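Local atomic coordinates of DUF1955 domain-containing protein (Sulfolobus tokodaii, PDB entry 1WY6), a protein that is of unknown function but folds as an all-helical repeat protein, a kind of scaffold that often serves to bind other macromolecules. Residues C47-L50 with E51-C55; N88-N91 with E92-K96; N133-R136 with R137-D140; E25-K28 with I29-I33. One frame throughout, in Å; residues are numbered along the deposited sequence.

Contact 1 of 4, residues C47-L50 with E51-C55; sequences CNLL and ESIDC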
loop_
_atom_site.group_PDB
_atom_site.type_symbol
_atom_site.label_atom_id
_atom_site.label_comp_id
_atom_site.label_asym_id
_atom_site.label_seq_id
_atom_site.Cartn_x
_atom_site.Cartn_y
_atom_site.Cartn_z
ATOM N N CYS A 47 2.865 10.972 1.637
ATOM C CA CYS A 47 1.549 10.583 2.144
ATOM C C CYS A 47 0.487 11.291 1.315
ATOM O O CYS A 47 -0.527 10.707 0.937
ATOM C CB CYS A 47 1.367 11.016 3.606
ATOM S SG CYS A 47 2.655 10.498 4.786
ATOM N N ASN A 48 0.739 12.568 1.057
ATOM C CA ASN A 48 -0.164 13.410 0.292
ATOM C C ASN A 48 -0.319 12.856 -1.128
ATOM O O ASN A 48 -1.441 12.709 -1.622
ATOM C CB ASN A 48 0.385 14.850 0.293
ATOM C CG ASN A 48 -0.571 15.853 -0.323
ATOM O OD1 ASN A 48 -0.651 15.981 -1.540
ATOM N ND2 ASN A 48 -1.300 16.576 0.523
ATOM N N LEU A 49 0.796 12.532 -1.782
ATOM C CA LEU A 49 0.728 11.986 -3.137
ATOM C C LEU A 49 -0.080 10.690 -3.184
ATOM O O LEU A 49 -0.995 10.554 -3.994
ATOM C CB LEU A 49 2.130 11.702 -3.694
ATOM C CG LEU A 49 2.157 11.089 -5.103
ATOM C CD1 LEU A 49 1.707 12.119 -6.132
ATOM C CD2 LEU A 49 3.559 10.599 -5.433
ATOM N N LEU A 50 0.263 9.748 -2.310
ATOM C CA LEU A 50 -0.390 8.442 -2.258
ATOM C C LEU A 50 -1.910 8.496 -2.096
ATOM O O LEU A 50 -2.618 7.570 -2.495
ATOM C CB LEU A 50 0.232 7.593 -1.136
ATOM C CG LEU A 50 1.739 7.310 -1.246
ATOM C CD1 LEU A 50 2.251 6.632 0.024
ATOM C CD2 LEU A 50 2.008 6.443 -2.460
ATOM N N GLU A 51 -2.412 9.582 -1.522
ATOM C CA GLU A 51 -3.845 9.743 -1.318
ATOM C C GLU A 51 -4.627 9.809 -2.635
ATOM O O GLU A 51 -5.776 9.364 -2.714
ATOM C CB GLU A 51 -4.107 11.018 -0.502
ATOM C CG GLU A 51 -5.576 11.276 -0.193
ATOM C CD GLU A 51 -6.130 10.308 0.827
ATOM O OE1 GLU A 51 -7.362 10.080 0.829
ATOM O OE2 GLU A 51 -5.334 9.782 1.635
ATOM N N SER A 52 -4.007 10.350 -3.677
ATOM C CA SER A 52 -4.707 10.488 -4.944
ATOM C C SER A 52 -3.996 9.995 -6.200
ATOM O O SER A 52 -4.612 9.941 -7.263
ATOM C CB SER A 52 -5.114 11.953 -5.145
ATOM O OG SER A 52 -3.981 12.809 -5.113
ATOM N N ILE A 53 -2.723 9.627 -6.105
ATOM C CA ILE A 53 -2.036 9.174 -7.307
ATOM C C ILE A 53 -2.671 7.925 -7.919
ATOM O O ILE A 53 -3.008 6.963 -7.224
ATOM C CB ILE A 53 -0.523 8.909 -7.067
ATOM C CG1 ILE A 53 0.169 8.698 -8.421
ATOM C CG2 ILE A 53 -0.319 7.672 -6.173
ATOM C CD1 ILE A 53 1.688 8.641 -8.335
ATOM N N ASP A 54 -2.843 7.969 -9.236
ATOM C CA ASP A 54 -3.417 6.863 -9.989
ATOM C C ASP A 54 -2.615 5.587 -9.723
ATOM O O ASP A 54 -1.381 5.601 -9.710
ATOM C CB ASP A 54 -3.388 7.195 -11.488
ATOM C CG ASP A 54 -4.186 6.199 -12.337
ATOM O OD1 ASP A 54 -3.894 4.981 -12.299
ATOM O OD2 ASP A 54 -5.103 6.647 -13.050
ATOM N N CYS A 55 -3.319 4.478 -9.516
ATOM C CA CYS A 55 -2.659 3.204 -9.258
ATOM C C CYS A 55 -1.722 2.777 -10.390
ATOM O O CYS A 55 -0.841 1.933 -10.200
ATOM C CB CYS A 55 -3.707 2.117 -8.994
ATOM S SG CYS A 55 -4.485 2.280 -7.353
HETATM O O HOH W 1 -3.253 14.457 -2.948
HETATM O O HOH W 2 -4.023 6.640 -4.572
#

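Contact 2 of 4, residues N88-N91 with E92-K96; sequences NTLN and EHVNK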
loop_
_atom_site.group_PDB
_atom_site.type_symbol
_atom_site.label_atom_id
_atom_site.label_comp_id
_atom_site.label_asym_id
_atom_site.label_seq_id
_atom_site.Cartn_x
_atom_site.Cartn_y
_atom_site.Cartn_z
ATOM N N ASN A 88 -4.317 -5.822 -8.843
ATOM C CA ASN A 88 -4.301 -7.255 -8.556
ATOM C C ASN A 88 -2.864 -7.728 -8.485
ATOM O O ASN A 88 -2.518 -8.791 -8.991
ATOM C CB ASN A 88 -5.039 -8.041 -9.641
ATOM C CG ASN A 88 -5.306 -9.476 -9.232
ATOM O OD1 ASN A 88 -5.874 -9.735 -8.169
ATOM N ND2 ASN A 88 -4.905 -10.419 -10.078
ATOM N N THR A 89 -2.020 -6.923 -7.854
ATOM C CA THR A 89 -0.616 -7.260 -7.735
ATOM C C THR A 89 -0.095 -7.036 -6.322
ATOM O O THR A 89 -0.396 -6.033 -5.682
ATOM C CB THR A 89 0.238 -6.423 -8.721
ATOM O OG1 THR A 89 1.575 -6.930 -8.741
ATOM C CG2 THR A 89 0.260 -4.950 -8.302
ATOM N N LEU A 90 0.683 -7.994 -5.845
ATOM C CA LEU A 90 1.284 -7.923 -4.528
ATOM C C LEU A 90 2.751 -7.575 -4.770
ATOM O O LEU A 90 3.363 -8.088 -5.708
ATOM C CB LEU A 90 1.164 -9.281 -3.838
ATOM C CG LEU A 90 1.664 -9.429 -2.403
ATOM C CD1 LEU A 90 0.960 -8.428 -1.505
ATOM C CD2 LEU A 90 1.405 -10.850 -1.923
ATOM N N ASN A 91 3.304 -6.687 -3.949
ATOM C CA ASN A 91 4.702 -6.286 -4.083
ATOM C C ASN A 91 5.211 -5.799 -2.729
ATOM O O ASN A 91 4.441 -5.704 -1.773
ATOM C CB ASN A 91 4.845 -5.175 -5.125
ATOM C CG ASN A 91 4.076 -3.937 -4.750
ATOM O OD1 ASN A 91 4.178 -3.459 -3.622
ATOM N ND2 ASN A 91 3.299 -3.406 -5.689
ATOM N N GLU A 92 6.499 -5.476 -2.650
ATOM C CA GLU A 92 7.088 -5.036 -1.391
ATOM C C GLU A 92 6.417 -3.801 -0.792
ATOM O O GLU A 92 6.357 -3.670 0.431
ATOM C CB GLU A 92 8.586 -4.766 -1.565
ATOM C CG GLU A 92 8.891 -3.588 -2.467
ATOM C CD GLU A 92 10.377 -3.295 -2.568
ATOM O OE1 GLU A 92 10.743 -2.367 -3.325
ATOM O OE2 GLU A 92 11.175 -3.989 -1.894
ATOM N N HIS A 93 5.936 -2.896 -1.645
ATOM C CA HIS A 93 5.269 -1.687 -1.176
ATOM C C HIS A 93 3.975 -2.083 -0.483
ATOM O O HIS A 93 3.696 -1.629 0.625
ATOM C CB HIS A 93 4.971 -0.732 -2.344
ATOM C CG HIS A 93 6.190 -0.324 -3.112
ATOM N ND1 HIS A 93 7.336 0.133 -2.498
ATOM C CD2 HIS A 93 6.456 -0.333 -4.440
ATOM C CE1 HIS A 93 8.256 0.383 -3.411
ATOM N NE2 HIS A 93 7.747 0.109 -4.599
ATOM N N VAL A 94 3.193 -2.936 -1.135
ATOM C CA VAL A 94 1.937 -3.393 -0.556
ATOM C C VAL A 94 2.159 -4.096 0.776
ATOM O O VAL A 94 1.464 -3.816 1.744
ATOM C CB VAL A 94 1.188 -4.373 -1.487
ATOM C CG1 VAL A 94 -0.074 -4.885 -0.783
ATOM C CG2 VAL A 94 0.822 -3.678 -2.793
ATOM N N ASN A 95 3.128 -5.006 0.826
ATOM C CA ASN A 95 3.399 -5.739 2.059
ATOM C C ASN A 95 3.833 -4.813 3.188
ATOM O O ASN A 95 3.308 -4.907 4.297
ATOM C CB ASN A 95 4.460 -6.823 1.830
ATOM C CG ASN A 95 3.966 -7.945 0.934
ATOM O OD1 ASN A 95 2.779 -8.281 0.941
ATOM N ND2 ASN A 95 4.875 -8.545 0.171
ATOM N N LYS A 96 4.780 -3.919 2.915
ATOM C CA LYS A 96 5.236 -2.985 3.941
ATOM C C LYS A 96 4.063 -2.145 4.458
ATOM O O LYS A 96 3.971 -1.892 5.651
ATOM C CB LYS A 96 6.328 -2.060 3.401
ATOM C CG LYS A 96 7.645 -2.756 3.115
ATOM C CD LYS A 96 8.644 -1.803 2.474
ATOM C CE LYS A 96 9.928 -2.526 2.078
ATOM N NZ LYS A 96 10.907 -1.592 1.445
#

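Contact 3 of 4, residues N133-R136 with R137-D140; sequences NALR and RVGD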
loop_
_atom_site.group_PDB
_atom_site.type_symbol
_atom_site.label_atom_id
_atom_site.label_comp_id
_atom_site.label_asym_id
_atom_site.label_seq_id
_atom_site.Cartn_x
_atom_site.Cartn_y
_atom_site.Cartn_z
ATOM N N ASN A 133 -3.775 -12.949 6.538
ATOM C CA ASN A 133 -2.760 -13.029 7.567
ATOM C C ASN A 133 -2.554 -11.696 8.298
ATOM O O ASN A 133 -2.234 -11.682 9.487
ATOM C CB ASN A 133 -1.460 -13.552 6.945
ATOM C CG ASN A 133 -1.544 -15.040 6.593
ATOM O OD1 ASN A 133 -0.694 -15.578 5.886
ATOM N ND2 ASN A 133 -2.571 -15.705 7.098
ATOM N N ALA A 134 -2.746 -10.577 7.601
ATOM C CA ALA A 134 -2.611 -9.276 8.250
ATOM C C ALA A 134 -3.815 -9.120 9.192
ATOM O O ALA A 134 -3.688 -8.648 10.325
ATOM C CB ALA A 134 -2.607 -8.158 7.215
ATOM N N LEU A 135 -4.987 -9.528 8.716
ATOM C CA LEU A 135 -6.193 -9.434 9.524
ATOM C C LEU A 135 -6.058 -10.258 10.800
ATOM O O LEU A 135 -6.368 -9.784 11.890
ATOM C CB LEU A 135 -7.414 -9.907 8.720
ATOM C CG LEU A 135 -7.953 -8.903 7.694
ATOM C CD1 LEU A 135 -8.944 -9.585 6.754
ATOM C CD2 LEU A 135 -8.615 -7.728 8.428
ATOM N N ARG A 136 -5.587 -11.492 10.665
ATOM C CA ARG A 136 -5.436 -12.354 11.821
ATOM C C ARG A 136 -4.524 -11.664 12.839
ATOM O O ARG A 136 -4.682 -11.848 14.050
ATOM C CB ARG A 136 -4.871 -13.708 11.381
ATOM C CG ARG A 136 -5.139 -14.841 12.346
ATOM C CD ARG A 136 -4.935 -16.181 11.664
ATOM N NE ARG A 136 -6.077 -16.550 10.831
ATOM C CZ ARG A 136 -5.997 -17.284 9.724
ATOM N NH1 ARG A 136 -7.093 -17.574 9.037
ATOM N NH2 ARG A 136 -4.823 -17.710 9.288
ATOM N N ARG A 137 -3.591 -10.845 12.348
ATOM C CA ARG A 137 -2.671 -10.116 13.219
ATOM C C ARG A 137 -3.356 -8.994 14.007
ATOM O O ARG A 137 -2.804 -8.511 14.991
ATOM C CB ARG A 137 -1.503 -9.525 12.417
ATOM C CG ARG A 137 -0.456 -10.536 11.949
ATOM C CD ARG A 137 0.741 -9.828 11.312
ATOM N NE ARG A 137 1.443 -8.967 12.267
ATOM C CZ ARG A 137 2.297 -7.998 11.933
ATOM N NH1 ARG A 137 2.568 -7.754 10.654
ATOM N NH2 ARG A 137 2.877 -7.266 12.881
ATOM N N VAL A 138 -4.541 -8.567 13.570
ATOM C CA VAL A 138 -5.271 -7.520 14.289
ATOM C C VAL A 138 -6.463 -8.084 15.068
ATOM O O VAL A 138 -7.290 -7.331 15.595
ATOM C CB VAL A 138 -5.770 -6.368 13.350
ATOM C CG1 VAL A 138 -4.606 -5.457 12.978
ATOM C CG2 VAL A 138 -6.412 -6.930 12.101
ATOM N N GLY A 139 -6.548 -9.409 15.138
ATOM C CA GLY A 139 -7.623 -10.049 15.881
ATOM C C GLY A 139 -8.887 -10.403 15.118
ATOM O O GLY A 139 -9.894 -10.778 15.730
ATOM N N ASP A 140 -8.842 -10.301 13.793
ATOM C CA ASP A 140 -10.003 -10.608 12.965
ATOM C C ASP A 140 -9.915 -12.002 12.337
ATOM O O ASP A 140 -9.715 -12.134 11.124
ATOM C CB ASP A 140 -10.145 -9.569 11.850
ATOM C CG ASP A 140 -11.471 -9.674 11.121
ATOM O OD1 ASP A 140 -12.120 -10.737 11.208
ATOM O OD2 ASP A 140 -11.859 -8.695 10.452
#

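Contact 4 of 4, residues E25-K28 with I29-I33; sequences EGVK and IVLEI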
loop_
_atom_site.group_PDB
_atom_site.type_symbol
_atom_site.label_atom_id
_atom_site.label_comp_id
_atom_site.label_asym_id
_atom_site.label_seq_id
_atom_site.Cartn_x
_atom_site.Cartn_y
_atom_site.Cartn_z
ATOM N N GLU A 25 10.185 13.612 -14.495
ATOM C CA GLU A 25 10.097 15.035 -14.225
ATOM C C GLU A 25 9.803 15.288 -12.744
ATOM O O GLU A 25 10.539 16.013 -12.066
ATOM C CB GLU A 25 8.999 15.667 -15.092
ATOM C CG GLU A 25 9.310 15.801 -16.585
ATOM C CD GLU A 25 9.186 14.494 -17.364
ATOM O OE1 GLU A 25 8.514 13.553 -16.884
ATOM O OE2 GLU A 25 9.750 14.420 -18.476
ATOM N N GLY A 26 8.724 14.692 -12.244
ATOM C CA GLY A 26 8.366 14.881 -10.848
ATOM C C GLY A 26 9.420 14.366 -9.880
ATOM O O GLY A 26 9.646 14.968 -8.837
ATOM N N VAL A 27 10.074 13.258 -10.218
ATOM C CA VAL A 27 11.109 12.689 -9.345
ATOM C C VAL A 27 12.345 13.581 -9.272
ATOM O O VAL A 27 12.959 13.735 -8.212
ATOM C CB VAL A 27 11.518 11.273 -9.823
ATOM C CG1 VAL A 27 12.766 10.797 -9.084
ATOM C CG2 VAL A 27 10.379 10.308 -9.569
ATOM N N LYS A 28 12.695 14.177 -10.405
ATOM C CA LYS A 28 13.845 15.061 -10.485
ATOM C C LYS A 28 13.623 16.210 -9.503
ATOM O O LYS A 28 14.507 16.546 -8.714
ATOM C CB LYS A 28 13.993 15.586 -11.919
ATOM C CG LYS A 28 15.137 16.565 -12.123
ATOM C CD LYS A 28 15.174 17.062 -13.564
ATOM C CE LYS A 28 16.256 18.121 -13.764
ATOM N NZ LYS A 28 17.628 17.571 -13.589
ATOM N N ILE A 29 12.434 16.802 -9.557
ATOM C CA ILE A 29 12.061 17.896 -8.660
ATOM C C ILE A 29 12.151 17.432 -7.199
ATOM O O ILE A 29 12.728 18.116 -6.349
ATOM C CB ILE A 29 10.614 18.362 -8.917
ATOM C CG1 ILE A 29 10.436 18.775 -10.379
ATOM C CG2 ILE A 29 10.285 19.553 -8.018
ATOM C CD1 ILE A 29 11.112 20.045 -10.726
ATOM N N VAL A 30 11.578 16.267 -6.910
ATOM C CA VAL A 30 11.601 15.730 -5.551
ATOM C C VAL A 30 13.023 15.539 -5.022
ATOM O O VAL A 30 13.300 15.840 -3.865
ATOM C CB VAL A 30 10.848 14.376 -5.465
ATOM C CG1 VAL A 30 11.070 13.739 -4.104
ATOM C CG2 VAL A 30 9.361 14.592 -5.702
ATOM N N LEU A 31 13.919 15.035 -5.863
ATOM C CA LEU A 31 15.298 14.820 -5.451
ATOM C C LEU A 31 16.021 16.138 -5.210
ATOM O O LEU A 31 17.012 16.176 -4.484
ATOM C CB LEU A 31 16.051 13.989 -6.493
ATOM C CG LEU A 31 15.538 12.556 -6.694
ATOM C CD1 LEU A 31 16.414 11.819 -7.703
ATOM C CD2 LEU A 31 15.542 11.828 -5.355
ATOM N N GLU A 32 15.534 17.213 -5.825
ATOM C CA GLU A 32 16.129 18.526 -5.625
ATOM C C GLU A 32 15.827 18.930 -4.185
ATOM O O GLU A 32 16.727 19.284 -3.433
ATOM C CB GLU A 32 15.520 19.566 -6.578
ATOM C CG GLU A 32 15.740 19.291 -8.060
ATOM C CD GLU A 32 15.141 20.376 -8.951
ATOM O OE1 GLU A 32 14.984 20.132 -10.168
ATOM O OE2 GLU A 32 14.832 21.476 -8.436
ATOM N N ILE A 33 14.549 18.863 -3.817
ATOM C CA ILE A 33 14.090 19.211 -2.474
ATOM C C ILE A 33 14.828 18.380 -1.431
ATOM O O ILE A 33 15.245 18.889 -0.387
ATOM C CB ILE A 33 12.575 18.943 -2.319
ATOM C CG1 ILE A 33 11.780 19.805 -3.306
ATOM C CG2 ILE A 33 12.143 19.208 -0.885
ATOM C CD1 ILE A 33 11.978 21.308 -3.127
HETATM O O HOH W 3 17.671 18.926 -10.477
#

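Contact 1 of 4, residues C47-L50 with E51-C55
With CG of Leu49 swung opposite its backbone nitrogen (chi1 178°) and CG1 of Ile53 turned the same way (chi1 -169°), the two side chains cross obliquely where the chain leaves the helix, and CD2 of Leu49 comes within 4.0 Å of CD1 of Ile53. The backbone supports this pairing. Leu49 O takes two donors: Ile53 N at 2.9 Å, almost straight on to the carbonyl, and Ser52 N at 3.0 Å, from above its plane. Two waters extend the network to groups that the turn separates. Water 1 donates to Asn48 O at 2.8 Å and also bonds Ser52 OG, while water 2 donates to Leu50 O at 2.7 Å and to Ile53 O. Leu49 and Ile53 both rest on Val61 of helix 55-65, and an alanine at Leu49 would probably take the leucine methyls away from CD1 of Ile53 and open a gap toward that helix. Disulfides of Cys47 with Cys74 and of Cys55 with Cys83 flank the turn. An i to i+4 bond and an i to i+3 bond converging on one carbonyl illustrate how a helix closes, and the short link to the N-cap Asp54 belongs to the tight inter-helix turns of a helical repeat fold.

Contact 2 of 4, residues N88-N91 with E92-K96
The backbone runs extended through Asn91 (phi -155°, psi 176°) and coils into the helix at Glu92, which brings Asn91 O within 3.0 Å of Asn95 N in the first full helical bond, nearly straight at the hydrogen. Asn91 is the N-cap. Its CG sits between the backbone nitrogen and the carbonyl carbon (chi1 61°), a placement that folds the amide back over the opening turn, where OD1 accepts from Val94 N at 2.7 Å, the donor tilted somewhat from the amide plane. OD1 also lies 3.1 Å from His93 CB, and Val94 CG2 packs near the amide carbon, the two side chains crossing at about a right angle. One residue earlier, Leu90 lays CD1 3.8 Å from Val94 CG1 and close to OD1 of Asn95, again crosswise. Phe59 of helix 55-65 touches both Asn91 and Val94, while His93 NE2 is hydrogen-bonded to OD2 of Asp63. Replacing Asn91 by alanine would remove OD1, and Val94 N would probably be left without its capping acceptor and the first turn less firmly held. The chemistry is that of a classic side-chain cap: N-H groups at a helix start have no preceding turn to bond to, and an amide oxygen stands in for the missing carbonyl. The partial negative charge of that oxygen probably also interacts favourably with the positive end of the helix dipole.

Contact 3 of 4, residues N133-R136 with R137-D140
Gly139 N donates to Arg136 O at 3.3 Å, approaching from well above the carbonyl plane rather than toward a lone pair. It is one of the two bonds of the Schellman motif that ends this helix; the other, from Asp140 N to Leu135 O, spans five residues, though the position of that oxygen in the model is doubtful. Gly139 makes the reversal possible at a positive phi of 92°, where a beta carbon would be jammed against the carbonyl oxygen of Val138. One turn earlier Arg137 N bonds Asn133 O, and the aliphatic CG of Arg137 lies 3.2 Å from that same oxygen. A first torsion of -169° places CG of Asp140 beside its carbonyl carbon, and the side chain runs next to Leu135, both pointing the same way, with OD2 3.9 Å from Leu135 CD2. The other carboxylate oxygen, OD1, caps the next helix by accepting from Asp143 N, so one short turn both closes a helix and starts its successor. Among the neighbours, Leu135 reaches Leu147 of helix 141-153 and Leu110 of helix 107-117, Arg136 lies along helix 141-153, and Ala134, Arg137 and Val138 all meet Val102 of helix 92-103.

Contact 4 of 4, residues E25-K28 with I29-I33
Glu32 brings the flat group of this contact, a carboxylate whose OE1 stands 4.1 Å from CG of Lys28; no aromatic ring takes part. The two side chains cross at a slant, one turn apart on the outer side of the helix. Lys28 is extended until its last torsion, where the chain bends (chi4 66°), and its NZ remains 5.0 Å from Glu32 OE1, too far for a salt bridge. Water 3 spans the interval by weak bonds, accepting from NZ at 3.4 Å and donating to OE1 at 3.0 Å. Closer to the axis, CG of Glu32 lies 3.1 Å from Lys28 O, brought there by a first torsion that sets CG beside its own backbone nitrogen (chi1 -62°).

A second pair, Val27 and Leu31, lies side by side and points the same way, with CG1 of the valine 4.0 Å from CD1 of the leucine. Beneath both pairs runs the regular helical ladder: Ile29 N to Glu25 O, Val30 N to Gly26 O, and Leu31 N to Val27 O at 2.9 Å, each fairly straight. The apolar residues face the fold, Ile29 and Val30 against Ala14 of helix 7-19, and Val27 and Val30 against Ile65 of helix 55-65. The contact is thus a worked case of an amphipathic helix. Aliphatic groups are spent on packing, while the opposite charges of Lys28 and Glu32 probably attract each other only modestly, through water and at a distance.

From the N terminus the chain meets contact 4 first, inside helix 23-36, then contact 1 at the close of helix 44-52, contact 2 where helix 92-103 begins, and contact 3 at the turn from helix 125-137 into helix 141-153. All four are local and in series: none nests in or crosses another, and none closes a long loop. Contacts 4 and 1, with centres 16 Å apart, both lean on helices 7-19 and 55-65. Helix 55-65 also touches contact 2, and helix 92-103, whose first turn forms half of contact 2, packs against contact 3. Contacts 3 and 4, with centres 37 Å apart, lie on opposite sides of the chain's centre.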